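PDB 5MQ6: pyridine nucleotide-disulfide oxidoreductase-like protein from Myceliophthora thermophila, which catalyses the Baeyer-Villiger oxidation of ketones, polycyclic ones in particular, to esters or lactones with the help of FAD and NADPH. Local coordinates for residues Pro315-Lys319 and Thr320-Arg324; Tyr165-Ala168 and Thr169-Leu173; Trp328-Glu331 and Arg332-Asn335; Tyr633-Leu636 and Leu637-Tyr640. All coordinates share one frame; numbering follows the deposited sequence.

In the fold
The four contacts illustrate how single helical turns are built from side chains three to five residues apart and then joined to one another. Contacts 1 and 3 lie on successive helices, their centres 14 Å apart, and touch where A323 CB lies 3.6 Å from W328 NE1. Contact 3 in turn meets contact 4, with R330 NH1 3.7 Å from M634 SD and centres 16 Å apart. Contact 2 stands alone, at least about 9 Å from the others between nearest atoms. The side chains of I167 in contact 2 and M333 in contact 3 are about 10 Å and 9 Å from the bound FAD.

Contact 1 of 4, residues Pro315-Lys319 and Thr320-Arg324; sequences PVEWK and TKIAR
With CG anti to the backbone N (chi1 -177°), W318 swings its indole forward along the helix to meet I322 and A323, while T320 sets OG1 beside its own N (chi1 -66°) and directs the hydroxyl back at V316. The carbonyl O of V316 thereby takes two donors from one residue: T320 OG1 at 2.7 Å and the T320 backbone N at 3.2 Å. The six-membered part of the W318 ring bears on I322, whose CG2 branch lies 3.4 Å from W318 CZ3, the two side chains running at about a right angle. The A323 methyl also meets the indole, with CB 3.8 Å from W318 CE2. An alanine in place of W318 would remove the indole and is likely to open a gap beside I322 CG2 and the A323 methyl, leaving W328 as the one indole against them. Alongside, the bent chain of K321 rests on E317, K321 CE being 3.3 Å from E317 CG; the E317 carboxylate forms its salt bridge with R311 instead. R324 reaches back with NH1 to K321 O at 3.0 Å, the acceptor in the guanidinium plane though the donor stands above the carbonyl plane, and NH2 pairs with E349. Beyond the turn, W328 of helix 328-340 touches both I322 and A323. The backbone widens here: A323 N bonds to W318 O at 2.9 Å, five residues back. This is the signature of a pi-type turn near a helix end, followed by an inverse gamma turn centred on A323.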
loop_
_atom_site.group_PDB
_atom_site.type_symbol
_atom_site.label_atom_id
_atom_site.label_comp_id
_atom_site.label_asym_id
_atom_site.label_seq_id
_atom_site.Cartn_x
_atom_site.Cartn_y
_atom_site.Cartn_z
ATOM N N PRO A 315 -4.726 9.735 -28.731
ATOM C CA PRO A 315 -3.486 9.271 -29.389
ATOM C C PRO A 315 -2.580 10.376 -29.806
ATOM O O PRO A 315 -1.377 10.130 -29.949
ATOM C CB PRO A 315 -3.981 8.542 -30.633
ATOM C CG PRO A 315 -5.447 8.305 -30.398
ATOM C CD PRO A 315 -5.898 9.470 -29.579
ATOM N N VAL A 316 -3.138 11.583 -29.985
ATOM C CA VAL A 316 -2.291 12.761 -30.284
ATOM C C VAL A 316 -1.628 13.282 -29.004
ATOM O O VAL A 316 -0.454 13.703 -28.995
ATOM C CB VAL A 316 -2.983 13.899 -31.146
ATOM C CG1 VAL A 316 -4.440 13.571 -31.573
ATOM C CG2 VAL A 316 -2.846 15.288 -30.500
ATOM N N GLU A 317 -2.393 13.279 -27.937
ATOM C CA GLU A 317 -1.864 13.690 -26.651
ATOM C C GLU A 317 -0.728 12.690 -26.220
ATOM O O GLU A 317 0.441 13.091 -25.879
ATOM C CB GLU A 317 -3.008 13.755 -25.647
ATOM C CG GLU A 317 -2.800 14.702 -24.499
ATOM C CD GLU A 317 -3.326 14.108 -23.211
ATOM O OE1 GLU A 317 -4.074 13.082 -23.292
ATOM O OE2 GLU A 317 -2.972 14.650 -22.124
ATOM N N TRP A 318 -1.049 11.404 -26.307
ATOM C CA TRP A 318 -0.028 10.344 -26.148
ATOM C C TRP A 318 1.386 10.630 -26.730
ATOM O O TRP A 318 2.366 10.636 -26.032
ATOM C CB TRP A 318 -0.578 9.015 -26.705
ATOM C CG TRP A 318 0.416 7.937 -26.478
ATOM C CD1 TRP A 318 1.252 7.381 -27.386
ATOM C CD2 TRP A 318 0.742 7.367 -25.210
ATOM N NE1 TRP A 318 2.096 6.500 -26.762
ATOM C CE2 TRP A 318 1.787 6.460 -25.427
ATOM C CE3 TRP A 318 0.259 7.560 -23.910
ATOM C CZ2 TRP A 318 2.329 5.716 -24.401
ATOM C CZ3 TRP A 318 0.781 6.802 -22.894
ATOM C CH2 TRP A 318 1.799 5.897 -23.137
ATOM N N LYS A 319 1.506 10.906 -28.009
ATOM C CA LYS A 319 2.845 11.002 -28.634
ATOM C C LYS A 319 3.456 12.369 -28.420
ATOM O O LYS A 319 4.681 12.547 -28.495
ATOM C CB LYS A 319 2.842 10.651 -30.150
ATOM C CG LYS A 319 1.485 10.418 -30.805
ATOM C CD LYS A 319 1.476 9.444 -31.995
ATOM C CE LYS A 319 0.050 8.894 -32.229
ATOM N NZ LYS A 319 -0.189 8.073 -33.454
ATOM N N THR A 320 2.592 13.331 -28.131
ATOM C CA THR A 320 2.955 14.719 -27.964
ATOM C C THR A 320 3.298 15.069 -26.539
ATOM O O THR A 320 4.275 15.790 -26.277
ATOM C CB THR A 320 1.734 15.541 -28.391
ATOM O OG1 THR A 320 1.575 15.303 -29.771
ATOM C CG2 THR A 320 1.904 16.973 -28.252
ATOM N N LYS A 321 2.440 14.621 -25.630
ATOM C CA LYS A 321 2.419 15.123 -24.252
ATOM C C LYS A 321 2.671 14.086 -23.151
ATOM O O LYS A 321 2.781 14.465 -21.971
ATOM C CB LYS A 321 1.060 15.792 -24.034
ATOM C CG LYS A 321 0.968 17.190 -24.672
ATOM C CD LYS A 321 -0.453 17.515 -25.141
ATOM C CE LYS A 321 -1.461 17.652 -24.000
ATOM N NZ LYS A 321 -1.224 18.851 -23.132
ATOM N N ILE A 322 2.713 12.808 -23.510
ATOM C CA ILE A 322 2.902 11.734 -22.525
ATOM C C ILE A 322 4.197 11.018 -22.847
ATOM O O ILE A 322 5.213 11.256 -22.200
ATOM C CB ILE A 322 1.694 10.805 -22.470
ATOM C CG1 ILE A 322 0.433 11.652 -22.121
ATOM C CG2 ILE A 322 1.959 9.699 -21.460
ATOM C CD1 ILE A 322 -0.899 10.959 -22.329
ATOM N N ALA A 323 4.211 10.209 -23.879
ATOM C CA ALA A 323 5.423 9.512 -24.221
ATOM C C ALA A 323 6.368 10.473 -24.973
ATOM O O ALA A 323 6.706 10.249 -26.095
ATOM C CB ALA A 323 5.117 8.242 -25.038
ATOM N N ARG A 324 6.880 11.482 -24.306
ATOM C CA ARG A 324 7.454 12.608 -24.990
ATOM C C ARG A 324 8.857 12.322 -25.424
ATOM O O ARG A 324 9.339 13.005 -26.280
ATOM C CB ARG A 324 7.519 13.839 -24.092
ATOM C CG ARG A 324 6.182 14.224 -23.526
ATOM C CD ARG A 324 6.228 14.395 -22.004
ATOM N NE ARG A 324 6.682 15.716 -21.683
ATOM C CZ ARG A 324 5.903 16.779 -21.469
ATOM N NH1 ARG A 324 4.603 16.734 -21.426
ATOM N NH2 ARG A 324 6.481 17.926 -21.251
#

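Contact 2 of 4, residues Tyr165-Ala168 and Thr169-Leu173; sequences YRIA and TQWKL
T169 begins the closing turn of helix 157-170, bonding through its N to Y165 O at 2.9 Å, and the chain then leaves the helix by a Schellman motif. The T169 hydroxyl also lies near that carbonyl and is hydrogen-bonded to H174, just past the turn. Q170 follows with an ordinary helical bond from its N to R166 O; its side chain extends so that NE2 bonds to E145 O, and its CG lies over one face of the neighbouring W171 ring. W171 is the first residue to leave helical backbone angles, yet its N still reaches I167 O at 3.0 Å. Its ring is set beside the backbone N (chi1 -78°) and swung back along the helix, which brings CE3 to 3.9 Å from I167 CG2, while I167 O approaches the ring edge near its plane. The indole NE1 bonds to E99 OE2, fixing the far side of the ring against helix 88-99, where V95 touches both I167 and W171. K172 has positive phi (54°), as the C-prime residue of the motif requires, and its N bonds to T169 O. This reversal turns the chain back across the helix end and brings L173 toward A168. Buried L173 also rests on L91 and A94 of helix 88-99, near, though not touching, a glycine-rich turn consistent with a Rossmann-type FAD-binding motif. The apolar part of the motif is the meeting of L173 CB with A168 CB at 4.2 Å, and beside it L173 N bonds to A168 O at 2.7 Å, almost straight at 170°.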
loop_
_atom_site.group_PDB
_atom_site.type_symbol
_atom_site.label_atom_id
_atom_site.label_comp_id
_atom_site.label_asym_id
_atom_site.label_seq_id
_atom_site.Cartn_x
_atom_site.Cartn_y
_atom_site.Cartn_z
ATOM N N TYR A 165 0.661 -9.455 -16.323
ATOM C CA TYR A 165 0.863 -10.579 -17.265
ATOM C C TYR A 165 1.680 -10.204 -18.456
ATOM O O TYR A 165 2.539 -10.983 -18.872
ATOM C CB TYR A 165 -0.461 -11.281 -17.661
ATOM C CG TYR A 165 -0.741 -12.243 -16.590
ATOM C CD1 TYR A 165 -1.164 -11.832 -15.319
ATOM C CD2 TYR A 165 -0.487 -13.629 -16.788
ATOM C CE1 TYR A 165 -1.408 -12.762 -14.272
ATOM C CE2 TYR A 165 -0.734 -14.561 -15.756
ATOM C CZ TYR A 165 -1.154 -14.109 -14.498
ATOM O OH TYR A 165 -1.242 -15.013 -13.491
ATOM N N ARG A 166 1.482 -8.987 -18.957
ATOM C CA ARG A 166 2.295 -8.512 -20.063
ATOM C C ARG A 166 3.777 -8.482 -19.667
ATOM O O ARG A 166 4.700 -8.822 -20.467
ATOM C CB ARG A 166 1.824 -7.139 -20.530
ATOM C CG ARG A 166 2.735 -6.464 -21.543
ATOM C CD ARG A 166 2.137 -5.163 -22.117
ATOM N NE ARG A 166 0.808 -5.395 -22.644
ATOM C CZ ARG A 166 -0.367 -5.152 -22.057
ATOM N NH1 ARG A 166 -0.474 -4.536 -20.874
ATOM N NH2 ARG A 166 -1.468 -5.565 -22.694
ATOM N N ILE A 167 4.039 -8.008 -18.455
ATOM C CA ILE A 167 5.434 -7.902 -18.000
ATOM C C ILE A 167 5.995 -9.314 -17.839
ATOM O O ILE A 167 7.084 -9.600 -18.321
ATOM C CB ILE A 167 5.576 -7.099 -16.697
ATOM C CG1 ILE A 167 5.241 -5.629 -17.003
ATOM C CG2 ILE A 167 7.017 -7.162 -16.135
ATOM C CD1 ILE A 167 4.839 -4.823 -15.815
ATOM N N ALA A 168 5.261 -10.179 -17.158
ATOM C CA ALA A 168 5.786 -11.524 -16.934
ATOM C C ALA A 168 6.072 -12.261 -18.227
ATOM O O ALA A 168 7.070 -13.031 -18.331
ATOM C CB ALA A 168 4.817 -12.304 -16.087
ATOM N N THR A 169 5.226 -12.008 -19.237
ATOM C CA THR A 169 5.395 -12.579 -20.573
ATOM C C THR A 169 6.614 -12.019 -21.247
ATOM O O THR A 169 7.440 -12.761 -21.771
ATOM C CB THR A 169 4.163 -12.266 -21.423
ATOM O OG1 THR A 169 3.057 -13.031 -20.905
ATOM C CG2 THR A 169 4.374 -12.595 -22.927
ATOM N N GLN A 170 6.737 -10.699 -21.226
ATOM C CA GLN A 170 7.824 -10.060 -21.899
ATOM C C GLN A 170 9.174 -10.533 -21.335
ATOM O O GLN A 170 10.117 -10.755 -22.098
ATOM C CB GLN A 170 7.679 -8.540 -21.911
ATOM C CG GLN A 170 8.786 -7.871 -22.666
ATOM C CD GLN A 170 8.491 -6.466 -23.051
ATOM O OE1 GLN A 170 7.335 -6.047 -23.164
ATOM N NE2 GLN A 170 9.543 -5.696 -23.233
ATOM N N TRP A 171 9.282 -10.718 -20.031
ATOM C CA TRP A 171 10.587 -11.106 -19.474
ATOM C C TRP A 171 10.668 -12.547 -19.122
ATOM O O TRP A 171 11.574 -12.942 -18.396
ATOM C CB TRP A 171 10.995 -10.189 -18.294
ATOM C CG TRP A 171 11.526 -8.871 -18.762
ATOM C CD1 TRP A 171 12.802 -8.584 -18.958
ATOM C CD2 TRP A 171 10.787 -7.668 -19.086
ATOM N NE1 TRP A 171 12.944 -7.291 -19.352
ATOM C CE2 TRP A 171 11.725 -6.707 -19.463
ATOM C CE3 TRP A 171 9.455 -7.342 -19.113
ATOM C CZ2 TRP A 171 11.386 -5.398 -19.832
ATOM C CZ3 TRP A 171 9.070 -5.980 -19.472
ATOM C CH2 TRP A 171 10.021 -5.068 -19.858
ATOM N N LYS A 172 9.745 -13.349 -19.657
ATOM C CA LYS A 172 9.759 -14.788 -19.532
ATOM C C LYS A 172 9.828 -15.266 -18.134
ATOM O O LYS A 172 10.634 -16.066 -17.761
ATOM C CB LYS A 172 10.875 -15.344 -20.434
ATOM C CG LYS A 172 10.718 -14.696 -21.828
ATOM C CD LYS A 172 11.555 -15.294 -22.930
ATOM C CE LYS A 172 13.013 -14.940 -22.720
ATOM N NZ LYS A 172 13.389 -13.513 -22.853
ATOM N N LEU A 173 8.873 -14.820 -17.360
ATOM C CA LEU A 173 8.836 -15.132 -15.955
ATOM C C LEU A 173 7.857 -16.192 -15.596
ATOM O O LEU A 173 7.824 -16.602 -14.454
ATOM C CB LEU A 173 8.562 -13.833 -15.156
ATOM C CG LEU A 173 9.549 -12.719 -15.339
ATOM C CD1 LEU A 173 9.166 -11.483 -14.511
ATOM C CD2 LEU A 173 10.858 -13.177 -14.816
#

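Contact 3 of 4, residues Trp328-Glu331 and Arg332-Asn335; sequences WQRE and RMLN
The first turns of helix 328-340 carry this contact, in which W328 and R332 meet one turn apart. The approach is at the edge of the indole: R332 CD lies near the ring plane, 4.0 Å from W328 CZ3, and the ring and guanidinium planes stand 70° apart. R332 runs extended from CG to NE, which carries its charge past the ring to a salt bridge with E135. On another side of the helix, M333 bends at its last torsion (chi3 -46°), folding CE back to 3.7 Å from R330 CA and 4.1 Å from R330 CD. Regular alpha-helical bonding holds the turn, from R332 N to W328 O at 3.0 Å through to N335 N to E331 O at 2.9 Å. L334 lies along R330, its CD1 3.4 Å from R330 O. The bent R330 chain sends its guanidinium to D546 and E550 of helix 541-562, two carboxylates that probably hold its charge in place. Q329 leaves the helix in a different direction, NE2 bonding to M140 O and Y137 O and OE1 to L143 N, so both ends of this buried amide are satisfied; its side chain is about 7 Å from that of Y139, an FAD-binding residue.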
loop_
_atom_site.group_PDB
_atom_site.type_symbol
_atom_site.label_atom_id
_atom_site.label_comp_id
_atom_site.label_asym_id
_atom_site.label_seq_id
_atom_site.Cartn_x
_atom_site.Cartn_y
_atom_site.Cartn_z
ATOM N N TRP A 328 10.665 9.021 -20.459
ATOM C CA TRP A 328 9.582 9.932 -20.144
ATOM C C TRP A 328 8.841 9.624 -18.848
ATOM O O TRP A 328 8.394 10.522 -18.161
ATOM C CB TRP A 328 8.607 10.010 -21.294
ATOM C CG TRP A 328 7.878 8.716 -21.588
ATOM C CD1 TRP A 328 8.199 7.794 -22.545
ATOM C CD2 TRP A 328 6.656 8.275 -20.979
ATOM N NE1 TRP A 328 7.276 6.778 -22.537
ATOM C CE2 TRP A 328 6.313 7.048 -21.587
ATOM C CE3 TRP A 328 5.838 8.783 -19.974
ATOM C CZ2 TRP A 328 5.232 6.294 -21.194
ATOM C CZ3 TRP A 328 4.671 8.021 -19.594
ATOM C CH2 TRP A 328 4.412 6.790 -20.204
ATOM N N GLN A 329 8.703 8.356 -18.516
ATOM C CA GLN A 329 7.866 8.010 -17.392
ATOM C C GLN A 329 8.459 8.439 -16.031
ATOM O O GLN A 329 7.731 8.968 -15.149
ATOM C CB GLN A 329 7.493 6.530 -17.444
ATOM C CG GLN A 329 6.501 6.119 -16.386
ATOM C CD GLN A 329 5.943 4.716 -16.595
ATOM O OE1 GLN A 329 6.653 3.791 -17.043
ATOM N NE2 GLN A 329 4.694 4.542 -16.260
ATOM N N ARG A 330 9.776 8.270 -15.859
ATOM C CA ARG A 330 10.381 8.745 -14.651
ATOM C C ARG A 330 10.251 10.291 -14.506
ATOM O O ARG A 330 9.977 10.829 -13.464
ATOM C CB ARG A 330 11.817 8.174 -14.573
ATOM C CG ARG A 330 12.689 8.771 -13.545
ATOM C CD ARG A 330 12.508 8.153 -12.175
ATOM N NE ARG A 330 12.992 6.776 -11.968
ATOM C CZ ARG A 330 14.224 6.417 -11.609
ATOM N NH1 ARG A 330 15.211 7.306 -11.545
ATOM N NH2 ARG A 330 14.491 5.134 -11.316
ATOM N N GLU A 331 10.373 11.004 -15.590
ATOM C CA GLU A 331 10.223 12.432 -15.543
ATOM C C GLU A 331 8.762 12.792 -15.159
ATOM O O GLU A 331 8.513 13.622 -14.320
ATOM C CB GLU A 331 10.702 13.041 -16.899
ATOM C CG GLU A 331 10.094 14.374 -17.186
ATOM C CD GLU A 331 10.503 14.927 -18.502
ATOM O OE1 GLU A 331 9.677 14.886 -19.459
ATOM O OE2 GLU A 331 11.667 15.337 -18.558
ATOM N N ARG A 332 7.790 12.085 -15.712
ATOM C CA ARG A 332 6.425 12.337 -15.386
ATOM C C ARG A 332 6.063 12.080 -13.906
ATOM O O ARG A 332 5.273 12.805 -13.306
ATOM C CB ARG A 332 5.548 11.507 -16.324
ATOM C CG ARG A 332 4.102 11.957 -16.370
ATOM C CD ARG A 332 3.383 11.129 -17.425
ATOM N NE ARG A 332 2.011 11.591 -17.523
ATOM C CZ ARG A 332 1.589 12.621 -18.234
ATOM N NH1 ARG A 332 0.317 12.891 -18.175
ATOM N NH2 ARG A 332 2.371 13.381 -18.978
ATOM N N MET A 333 6.632 11.024 -13.346
ATOM C CA MET A 333 6.399 10.639 -11.995
ATOM C C MET A 333 6.964 11.708 -11.076
ATOM O O MET A 333 6.384 12.071 -10.053
ATOM C CB MET A 333 7.085 9.286 -11.700
ATOM C CG MET A 333 6.359 8.081 -12.234
ATOM S SD MET A 333 7.048 6.424 -11.843
ATOM C CE MET A 333 8.706 6.648 -12.166
ATOM N N LEU A 334 8.116 12.233 -11.476
ATOM C CA LEU A 334 8.750 13.346 -10.737
ATOM C C LEU A 334 7.894 14.627 -10.776
ATOM O O LEU A 334 7.652 15.253 -9.780
ATOM C CB LEU A 334 10.142 13.571 -11.323
ATOM C CG LEU A 334 11.208 12.564 -10.871
ATOM C CD1 LEU A 334 12.380 12.618 -11.853
ATOM C CD2 LEU A 334 11.718 12.980 -9.508
ATOM N N ASN A 335 7.392 14.932 -11.945
ATOM C CA ASN A 335 6.492 16.060 -12.123
ATOM C C ASN A 335 5.248 15.977 -11.223
ATOM O O ASN A 335 4.973 16.886 -10.485
ATOM C CB ASN A 335 6.142 16.143 -13.599
ATOM C CG ASN A 335 5.319 17.345 -13.920
ATOM O OD1 ASN A 335 4.075 17.330 -13.899
ATOM N ND2 ASN A 335 6.011 18.422 -14.171
#

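Contact 4 of 4, residues Tyr633-Leu636 and Leu637-Tyr640; sequences YMKL and LQEY
Four successive alpha-helical bonds, from L637 N to Y633 O (2.9 Å) through to Y640 N to L636 O (3.0 Å), set residues of 633-636 one turn from those of 637-640. On the buried side, Y633 throws its ring forward along the helix, CG lying anti to the backbone N (chi1 173°), and L637 slides a methyl over one face. This is a CH-pi contact: L637 CD1 is 4.0 Å from the ring centroid and 21° off the ring normal, displaced toward the hydroxyl-bearing end, where Y633 CZ is 3.7 Å away. The second branch, CD2, lies on the same side of the ring, further out, 3.9 Å from Y633 CE1, and also touches L636 CD2. The Y633 hydroxyl bonds to H517 O, anchoring the far end of the ring. A serine at L637 would take away both methyls and would probably open a gap under the Y633 face and deprive L636 CD2 of its contact. On the exposed side, the bent chain of K635 lays its aliphatic carbons along E639, with K635 CE 3.2 Å from E639 OE2; K635 NZ, at 4.2 Å from that oxygen, is beyond a salt bridge, so any attraction is probably modest. Between these two sides, M634 CG lies against the Q638 amide, 3.8 Å from NE2. Helix 630-641 thus packs against two others, which also touch each other: M634, L637 and Y640 pack on V547 and H551 of helix 541-562, while M634 and Q638 touch R330 of helix 328-340.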
loop_
_atom_site.group_PDB
_atom_site.type_symbol
_atom_site.label_atom_id
_atom_site.label_comp_id
_atom_site.label_asym_id
_atom_site.label_seq_id
_atom_site.Cartn_x
_atom_site.Cartn_y
_atom_site.Cartn_z
ATOM N N TYR A 633 15.611 11.844 -1.841
ATOM C CA TYR A 633 16.067 10.501 -1.540
ATOM C C TYR A 633 16.717 9.800 -2.791
ATOM O O TYR A 633 17.864 9.236 -2.737
ATOM C CB TYR A 633 14.869 9.733 -0.964
ATOM C CG TYR A 633 15.053 8.252 -0.734
ATOM C CD1 TYR A 633 16.013 7.794 0.139
ATOM C CD2 TYR A 633 14.243 7.317 -1.392
ATOM C CE1 TYR A 633 16.153 6.447 0.422
ATOM C CE2 TYR A 633 14.344 5.953 -1.173
ATOM C CZ TYR A 633 15.330 5.507 -0.268
ATOM O OH TYR A 633 15.468 4.183 -0.019
ATOM N N MET A 634 15.980 9.865 -3.907
ATOM C CA MET A 634 16.471 9.314 -5.169
ATOM C C MET A 634 17.830 9.836 -5.568
ATOM O O MET A 634 18.699 9.056 -5.996
ATOM C CB MET A 634 15.486 9.617 -6.294
ATOM C CG MET A 634 15.843 9.110 -7.681
ATOM S SD MET A 634 14.614 9.721 -8.874
ATOM C CE MET A 634 15.312 11.374 -8.986
ATOM N N LYS A 635 17.952 11.155 -5.559
ATOM C CA LYS A 635 19.229 11.805 -5.890
ATOM C C LYS A 635 20.354 11.335 -4.911
ATOM O O LYS A 635 21.477 11.068 -5.314
ATOM C CB LYS A 635 19.071 13.337 -5.899
ATOM C CG LYS A 635 20.392 14.126 -5.847
ATOM C CD LYS A 635 21.292 13.973 -7.092
ATOM C CE LYS A 635 21.718 15.329 -7.692
ATOM N NZ LYS A 635 21.870 15.259 -9.180
ATOM N N LEU A 636 20.033 11.257 -3.639
ATOM C CA LEU A 636 20.975 10.779 -2.617
ATOM C C LEU A 636 21.493 9.366 -2.965
ATOM O O LEU A 636 22.652 9.124 -2.882
ATOM C CB LEU A 636 20.322 10.808 -1.238
ATOM C CG LEU A 636 21.204 10.341 -0.030
ATOM C CD1 LEU A 636 20.639 10.881 1.253
ATOM C CD2 LEU A 636 21.170 8.843 0.134
ATOM N N LEU A 637 20.593 8.459 -3.405
ATOM C CA LEU A 637 20.974 7.143 -3.780
ATOM C C LEU A 637 21.851 7.129 -5.002
ATOM O O LEU A 637 22.853 6.404 -5.044
ATOM C CB LEU A 637 19.736 6.228 -4.014
ATOM C CG LEU A 637 18.836 6.085 -2.766
ATOM C CD1 LEU A 637 17.647 5.238 -3.155
ATOM C CD2 LEU A 637 19.457 5.494 -1.515
ATOM N N GLN A 638 21.498 7.965 -5.980
ATOM C CA GLN A 638 22.287 8.069 -7.226
ATOM C C GLN A 638 23.700 8.487 -6.866
ATOM O O GLN A 638 24.658 7.832 -7.270
ATOM C CB GLN A 638 21.696 9.096 -8.223
ATOM C CG GLN A 638 20.403 8.623 -8.849
ATOM C CD GLN A 638 19.590 9.697 -9.549
ATOM O OE1 GLN A 638 19.844 10.888 -9.364
ATOM N NE2 GLN A 638 18.577 9.267 -10.361
ATOM N N GLU A 639 23.825 9.508 -6.025
ATOM C CA GLU A 639 25.183 9.923 -5.658
ATOM C C GLU A 639 25.946 8.825 -4.897
ATOM O O GLU A 639 27.145 8.630 -5.084
ATOM C CB GLU A 639 25.170 11.223 -4.876
ATOM C CG GLU A 639 24.630 12.361 -5.757
ATOM C CD GLU A 639 24.329 13.630 -4.970
ATOM O OE1 GLU A 639 24.343 13.642 -3.713
ATOM O OE2 GLU A 639 24.090 14.658 -5.614
ATOM N N TYR A 640 25.225 8.113 -4.052
ATOM C CA TYR A 640 25.820 7.053 -3.274
ATOM C C TYR A 640 26.414 5.888 -4.149
ATOM O O TYR A 640 27.480 5.295 -3.835
ATOM C CB TYR A 640 24.822 6.564 -2.246
ATOM C CG TYR A 640 25.269 5.295 -1.530
ATOM C CD1 TYR A 640 25.027 4.046 -2.069
ATOM C CD2 TYR A 640 25.930 5.365 -0.352
ATOM C CE1 TYR A 640 25.440 2.885 -1.444
ATOM C CE2 TYR A 640 26.343 4.236 0.342
ATOM C CZ TYR A 640 26.097 2.982 -0.227
ATOM O OH TYR A 640 26.538 1.891 0.413
#